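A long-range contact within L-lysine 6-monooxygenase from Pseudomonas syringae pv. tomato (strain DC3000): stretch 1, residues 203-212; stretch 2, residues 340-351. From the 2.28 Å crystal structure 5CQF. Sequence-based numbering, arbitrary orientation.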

ATOM      1  N   LEU A 203      19.316 -22.671 -20.075  1.00 50.43           N
ATOM      2  CA  LEU A 203      20.133 -22.364 -18.921  1.00 50.13           C
ATOM      3  C   LEU A 203      20.485 -23.641 -18.148  1.00 47.63           C
ATOM      4  O   LEU A 203      19.704 -24.563 -18.102  1.00 49.31           O
ATOM      5  CB  LEU A 203      19.383 -21.403 -18.001  1.00 49.73           C
ATOM      6  CG  LEU A 203      18.956 -20.091 -18.646  1.00 51.22           C
ATOM      7  CD1 LEU A 203      18.184 -19.260 -17.637  1.00 51.23           C
ATOM      8  CD2 LEU A 203      20.155 -19.318 -19.160  1.00 51.68           C
ATOM      9  N   PRO A 204      21.648 -23.670 -17.493  1.00 46.06           N
ATOM     10  CA  PRO A 204      21.911 -24.751 -16.539  1.00 45.60           C
ATOM     11  C   PRO A 204      20.990 -24.728 -15.330  1.00 44.93           C
ATOM     12  O   PRO A 204      20.467 -23.680 -14.968  1.00 44.38           O
ATOM     13  CB  PRO A 204      23.364 -24.520 -16.112  1.00 44.90           C
ATOM     14  CG  PRO A 204      23.699 -23.143 -16.523  1.00 45.26           C
ATOM     15  CD  PRO A 204      22.783 -22.742 -17.634  1.00 45.60           C
ATOM     16  N   LYS A 205      20.817 -25.884 -14.708  1.00 45.67           N
ATOM     17  CA  LYS A 205      19.802 -26.090 -13.682  1.00 50.33           C
ATOM     18  C   LYS A 205      20.200 -25.581 -12.288  1.00 47.75           C
ATOM     19  O   LYS A 205      19.385 -25.004 -11.575  1.00 43.86           O
ATOM     20  CB  LYS A 205      19.458 -27.598 -13.605  1.00 55.91           C
ATOM     21  CG  LYS A 205      18.280 -27.956 -12.695  1.00 63.19           C
ATOM     22  CD  LYS A 205      18.010 -29.461 -12.653  1.00 70.47           C
ATOM     23  CE  LYS A 205      18.951 -30.182 -11.682  1.00 75.64           C
ATOM     24  NZ  LYS A 205      19.136 -31.635 -11.989  1.00 78.92           N
ATOM     25  N   ARG A 206      21.445 -25.830 -11.894  1.00 48.45           N
ATOM     26  CA  ARG A 206      21.875 -25.633 -10.514  1.00 45.10           C
ATOM     27  C   ARG A 206      22.768 -24.416 -10.449  1.00 41.25           C
ATOM     28  O   ARG A 206      23.799 -24.367 -11.099  1.00 42.65           O
ATOM     29  CB  ARG A 206      22.612 -26.874 -10.028  1.00 47.57           C
ATOM     30  CG  ARG A 206      21.752 -28.131  -9.965  1.00 49.75           C
ATOM     31  CD  ARG A 206      22.586 -29.387  -9.682  1.00 50.40           C
ATOM     32  NE  ARG A 206      23.649 -29.509 -10.684  1.00 51.54           N
ATOM     33  CZ  ARG A 206      24.727 -30.287 -10.588  1.00 50.52           C
ATOM     34  NH1 ARG A 206      24.915 -31.076  -9.537  1.00 50.20           N
ATOM     35  NH2 ARG A 206      25.624 -30.268 -11.564  1.00 48.93           N
ATOM     36  N   TRP A 207      22.360 -23.416  -9.680  1.00 39.20           N
ATOM     37  CA  TRP A 207      23.084 -22.166  -9.595  1.00 35.83           C
ATOM     38  C   TRP A 207      23.463 -21.874  -8.168  1.00 34.81           C
ATOM     39  O   TRP A 207      22.744 -22.239  -7.250  1.00 34.98           O
ATOM     40  CB  TRP A 207      22.225 -21.056 -10.095  1.00 35.75           C
ATOM     41  CG  TRP A 207      22.114 -21.020 -11.553  1.00 37.41           C
ATOM     42  CD1 TRP A 207      21.279 -21.760 -12.309  1.00 38.14           C
ATOM     43  CD2 TRP A 207      22.835 -20.169 -12.455  1.00 37.42           C
ATOM     44  NE1 TRP A 207      21.441 -21.458 -13.627  1.00 39.84           N
ATOM     45  CE2 TRP A 207      22.388 -20.478 -13.755  1.00 39.27           C
ATOM     46  CE3 TRP A 207      23.808 -19.178 -12.290  1.00 37.77           C
ATOM     47  CZ2 TRP A 207      22.868 -19.818 -14.906  1.00 38.42           C
ATOM     48  CZ3 TRP A 207      24.284 -18.506 -13.431  1.00 38.54           C
ATOM     49  CH2 TRP A 207      23.811 -18.839 -14.723  1.00 38.58           C
ATOM     50  N   LEU A 208      24.606 -21.236  -7.986  1.00 35.15           N
ATOM     51  CA  LEU A 208      24.978 -20.662  -6.705  1.00 36.72           C
ATOM     52  C   LEU A 208      25.102 -19.189  -6.906  1.00 35.98           C
ATOM     53  O   LEU A 208      25.730 -18.765  -7.855  1.00 37.01           O
ATOM     54  CB  LEU A 208      26.308 -21.224  -6.235  1.00 38.58           C
ATOM     55  CG  LEU A 208      26.655 -20.804  -4.811  1.00 40.37           C
ATOM     56  CD1 LEU A 208      27.459 -21.887  -4.136  1.00 42.69           C
ATOM     57  CD2 LEU A 208      27.428 -19.495  -4.734  1.00 41.46           C
ATOM     58  N   VAL A 209      24.467 -18.407  -6.049  1.00 36.18           N
ATOM     59  CA  VAL A 209      24.564 -16.956  -6.113  1.00 36.70           C
ATOM     60  C   VAL A 209      25.100 -16.437  -4.774  1.00 37.33           C
ATOM     61  O   VAL A 209      24.472 -16.615  -3.729  1.00 35.23           O
ATOM     62  CB  VAL A 209      23.193 -16.315  -6.414  1.00 37.49           C
ATOM     63  CG1 VAL A 209      23.287 -14.815  -6.478  1.00 36.77           C
ATOM     64  CG2 VAL A 209      22.634 -16.826  -7.732  1.00 40.74           C
ATOM     65  N   LEU A 210      26.272 -15.819  -4.816  1.00 37.46           N
ATOM     66  CA  LEU A 210      26.946 -15.332  -3.620  1.00 39.33           C
ATOM     67  C   LEU A 210      26.602 -13.867  -3.415  1.00 37.64           C
ATOM     68  O   LEU A 210      26.740 -13.058  -4.338  1.00 38.33           O
ATOM     69  CB  LEU A 210      28.446 -15.478  -3.821  1.00 42.44           C
ATOM     70  CG  LEU A 210      29.415 -15.018  -2.726  1.00 45.67           C
ATOM     71  CD1 LEU A 210      29.313 -15.907  -1.497  1.00 47.57           C
ATOM     72  CD2 LEU A 210      30.838 -15.042  -3.262  1.00 46.45           C
ATOM     73  N   GLY A 211      26.128 -13.520  -2.229  1.00 36.02           N
ATOM     74  CA  GLY A 211      25.940 -12.106  -1.891  1.00 36.75           C
ATOM     75  C   GLY A 211      24.572 -11.775  -1.365  1.00 35.70           C
ATOM     76  O   GLY A 211      23.622 -12.549  -1.550  1.00 34.97           O
ATOM     77  N   SER A 212      24.470 -10.608  -0.740  1.00 36.05           N
ATOM     78  CA  SER A 212      23.274 -10.241   0.011  1.00 36.98           C
ATOM     79  C   SER A 212      22.589  -8.939  -0.423  1.00 37.55           C
ATOM     80  O   SER A 212      21.530  -8.615   0.088  1.00 38.86           O
ATOM     81  CB  SER A 212      23.616 -10.180   1.502  1.00 37.66           C
ATOM     82  OG  SER A 212      24.071 -11.450   1.976  1.00 37.38           O
ATOM     83  N   VAL A 340      29.216 -29.346   1.373  1.00 55.12           N
ATOM     84  CA  VAL A 340      29.607 -29.278  -0.026  1.00 55.39           C
ATOM     85  C   VAL A 340      28.349 -29.149  -0.886  1.00 54.40           C
ATOM     86  O   VAL A 340      27.353 -29.796  -0.608  1.00 54.90           O
ATOM     87  CB  VAL A 340      30.407 -30.549  -0.412  1.00 57.68           C
ATOM     88  CG1 VAL A 340      30.735 -30.597  -1.903  1.00 57.52           C
ATOM     89  CG2 VAL A 340      31.681 -30.627   0.415  1.00 56.62           C
ATOM     90  N   LEU A 341      28.412 -28.286  -1.903  1.00 56.69           N
ATOM     91  CA  LEU A 341      27.348 -28.096  -2.912  1.00 56.47           C
ATOM     92  C   LEU A 341      27.923 -28.354  -4.282  1.00 55.48           C
ATOM     93  O   LEU A 341      29.013 -27.872  -4.602  1.00 57.52           O
ATOM     94  CB  LEU A 341      26.847 -26.654  -2.916  1.00 55.48           C
ATOM     95  CG  LEU A 341      26.130 -26.186  -1.661  1.00 58.31           C
ATOM     96  CD1 LEU A 341      25.889 -24.683  -1.696  1.00 59.19           C
ATOM     97  CD2 LEU A 341      24.817 -26.941  -1.511  1.00 62.43           C
ATOM     98  N   GLU A 342      27.199 -29.088  -5.107  1.00 55.17           N
ATOM     99  CA  GLU A 342      27.568 -29.199  -6.512  1.00 55.14           C
ATOM    100  C   GLU A 342      26.594 -28.391  -7.366  1.00 50.97           C
ATOM    101  O   GLU A 342      25.401 -28.644  -7.340  1.00 51.46           O
ATOM    102  CB  GLU A 342      27.553 -30.647  -6.937  1.00 60.88           C
ATOM    103  CG  GLU A 342      28.424 -31.517  -6.056  1.00 66.73           C
ATOM    104  CD  GLU A 342      28.134 -32.979  -6.250  1.00 74.06           C
ATOM    105  OE1 GLU A 342      26.937 -33.362  -6.207  1.00 75.92           O
ATOM    106  OE2 GLU A 342      29.107 -33.732  -6.452  1.00 79.00           O
ATOM    107  N   VAL A 343      27.119 -27.431  -8.114  1.00 45.75           N
ATOM    108  CA  VAL A 343      26.313 -26.583  -8.961  1.00 44.84           C
ATOM    109  C   VAL A 343      26.877 -26.514 -10.361  1.00 43.47           C
ATOM    110  O   VAL A 343      28.002 -26.907 -10.578  1.00 46.53           O
ATOM    111  CB  VAL A 343      26.189 -25.162  -8.373  1.00 44.16           C
ATOM    112  CG1 VAL A 343      25.373 -25.216  -7.097  1.00 44.20           C
ATOM    113  CG2 VAL A 343      27.542 -24.535  -8.105  1.00 43.59           C
ATOM    114  N   ASP A 344      26.075 -26.034 -11.307  1.00 42.86           N
ATOM    115  CA  ASP A 344      26.483 -25.901 -12.703  1.00 41.88           C
ATOM    116  C   ASP A 344      27.050 -24.521 -12.977  1.00 40.83           C
ATOM    117  O   ASP A 344      27.853 -24.364 -13.864  1.00 39.81           O
ATOM    118  CB  ASP A 344      25.296 -26.152 -13.619  1.00 44.39           C
ATOM    119  CG  ASP A 344      24.716 -27.551 -13.456  1.00 48.46           C
ATOM    120  OD1 ASP A 344      25.490 -28.536 -13.589  1.00 51.89           O
ATOM    121  OD2 ASP A 344      23.499 -27.674 -13.167  1.00 49.22           O
ATOM    122  N   ALA A 345      26.615 -23.504 -12.236  1.00 40.84           N
ATOM    123  CA  ALA A 345      27.127 -22.153 -12.437  1.00 40.29           C
ATOM    124  C   ALA A 345      27.043 -21.316 -11.191  1.00 40.24           C
ATOM    125  O   ALA A 345      26.237 -21.585 -10.316  1.00 40.02           O
ATOM    126  CB  ALA A 345      26.387 -21.464 -13.560  1.00 40.91           C
ATOM    127  N   VAL A 346      27.870 -20.275 -11.156  1.00 40.33           N
ATOM    128  CA  VAL A 346      28.056 -19.438 -10.012  1.00 38.41           C
ATOM    129  C   VAL A 346      27.974 -17.993 -10.465  1.00 41.27           C
ATOM    130  O   VAL A 346      28.487 -17.663 -11.552  1.00 40.04           O
ATOM    131  CB  VAL A 346      29.420 -19.713  -9.392  1.00 39.81           C
ATOM    132  CG1 VAL A 346      29.755 -18.704  -8.310  1.00 40.40           C
ATOM    133  CG2 VAL A 346      29.446 -21.121  -8.827  1.00 40.46           C
ATOM    134  N   VAL A 347      27.274 -17.162  -9.664  1.00 39.97           N
ATOM    135  CA  VAL A 347      27.158 -15.706  -9.883  1.00 39.11           C
ATOM    136  C   VAL A 347      27.736 -14.967  -8.676  1.00 39.54           C
ATOM    137  O   VAL A 347      27.351 -15.234  -7.544  1.00 41.03           O
ATOM    138  CB  VAL A 347      25.704 -15.239 -10.051  1.00 37.47           C
ATOM    139  CG1 VAL A 347      25.626 -13.729 -10.134  1.00 37.71           C
ATOM    140  CG2 VAL A 347      25.059 -15.813 -11.289  1.00 36.88           C
ATOM    141  N   LEU A 348      28.655 -14.037  -8.908  1.00 41.55           N
ATOM    142  CA  LEU A 348      29.296 -13.330  -7.819  1.00 44.23           C
ATOM    143  C   LEU A 348      28.633 -12.006  -7.649  1.00 45.23           C
ATOM    144  O   LEU A 348      28.869 -11.106  -8.426  1.00 48.26           O
ATOM    145  CB  LEU A 348      30.783 -13.140  -8.075  1.00 46.16           C
ATOM    146  CG  LEU A 348      31.555 -14.415  -8.410  1.00 47.21           C
ATOM    147  CD1 LEU A 348      32.982 -14.062  -8.774  1.00 48.75           C
ATOM    148  CD2 LEU A 348      31.557 -15.403  -7.265  1.00 46.44           C
ATOM    149  N   GLY A 349      27.794 -11.881  -6.624  1.00 48.69           N
ATOM    150  CA  GLY A 349      27.205 -10.586  -6.283  1.00 49.18           C
ATOM    151  C   GLY A 349      28.070  -9.955  -5.218  1.00 51.47           C
ATOM    152  O   GLY A 349      27.596  -9.583  -4.159  1.00 55.43           O
ATOM    153  N   THR A 350      29.351  -9.838  -5.504  1.00 52.40           N
ATOM    154  CA  THR A 350      30.325  -9.398  -4.535  1.00 52.93           C
ATOM    155  C   THR A 350      30.480  -7.885  -4.504  1.00 55.55           C
ATOM    156  O   THR A 350      31.211  -7.378  -3.660  1.00 57.26           O
ATOM    157  CB  THR A 350      31.699 -10.009  -4.852  1.00 54.66           C
ATOM    158  OG1 THR A 350      31.922  -9.994  -6.268  1.00 55.47           O
ATOM    159  CG2 THR A 350      31.775 -11.426  -4.361  1.00 54.50           C
ATOM    160  N   GLY A 351      29.810  -7.169  -5.414  1.00 55.92           N
ATOM    161  CA  GLY A 351      29.929  -5.717  -5.484  1.00 57.11           C
ATOM    162  C   GLY A 351      31.192  -5.223  -6.184  1.00 60.31           C
ATOM    163  O   GLY A 351      31.817  -5.959  -6.961  1.00 59.44           O
TER

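How do two segments whose touching residues are at least 133 positions apart in sequence come to lie side by side? Strand 206-210 and strand 345-348 run parallel, their axes 18° apart and 4.7 Å at closest approach, pairing Trp207 with Ala345 and so on in step to Leu210 with Leu348. The hydrogen bonds alternate as parallel strands require: Leu208 N gives to Ala345 O (2.9 Å), Val347 N to Leu208 O (2.9 Å), Leu210 N to Val347 O (3.0 Å), and Gly349 N to Leu210 O (2.8 Å). Between them, CA-H...O contacts such as Val346 CA to Leu208 O (3.2 Å) use the same carbonyls. The earlier strand, 340-343, is set at 121° to strand 206-210.

What fastens the start of the ladder? Asp344, in the break between the two strands of its stretch, points its CA-to-CB bond toward the other stretch, and it and Arg206 grip each other through both backbone and side chain. Arg206 O accepts from Asp344 N (2.8 Å) and Ala345 N (3.2 Å), while Arg206 N gives to Asp344 OD2 (3.0 Å). The carboxylate also meets the edge of the guanidinium in a two-pronged salt bridge: Arg206 NE to Asp344 OD2 at 3.1 Å and Arg206 NH2 to Asp344 OD1 at 2.7 Å, both nearly linear. A planar group with two N-H donors on one edge suits a carboxylate with two oxygens.

How do the side chains pack on the Trp207 side of the sheet? The small methyl of Ala345 lets the indole lie close: Ala345 CB sits 3.6 Å from the centroid of the Trp207 six-membered ring, almost along its normal, a CH-pi contact over the face. Val347 adds a further apolar contact, with Val347 CG2 3.5 Å from Trp207 CZ3. The ring is also tethered within its own stretch, where Trp207 NE1 donates to Pro204 O (2.8 Å).

What fills the other face, and why does the pairing finish in glycines? Leu208 is buried among branched aliphatic neighbours: Leu208 CB lies 4.0 Å from Val343 CG2 and 4.1 Å from Val346 CG2, while Leu208 CD1 reaches Leu341 CD1 at 4.0 Å. Farther along, Leu210 CD2 meets Leu348 CD2 at 4.1 Å. Beyond this pair the backbones remain close, and side chains would intrude: an ideal CB on Gly211 would fall 2.4 Å from Gly349 O. An ideal CB on Gly349 would fall 2.9 Å from Leu210 O. The backbone angles of Gly211 call for glycine in their own right.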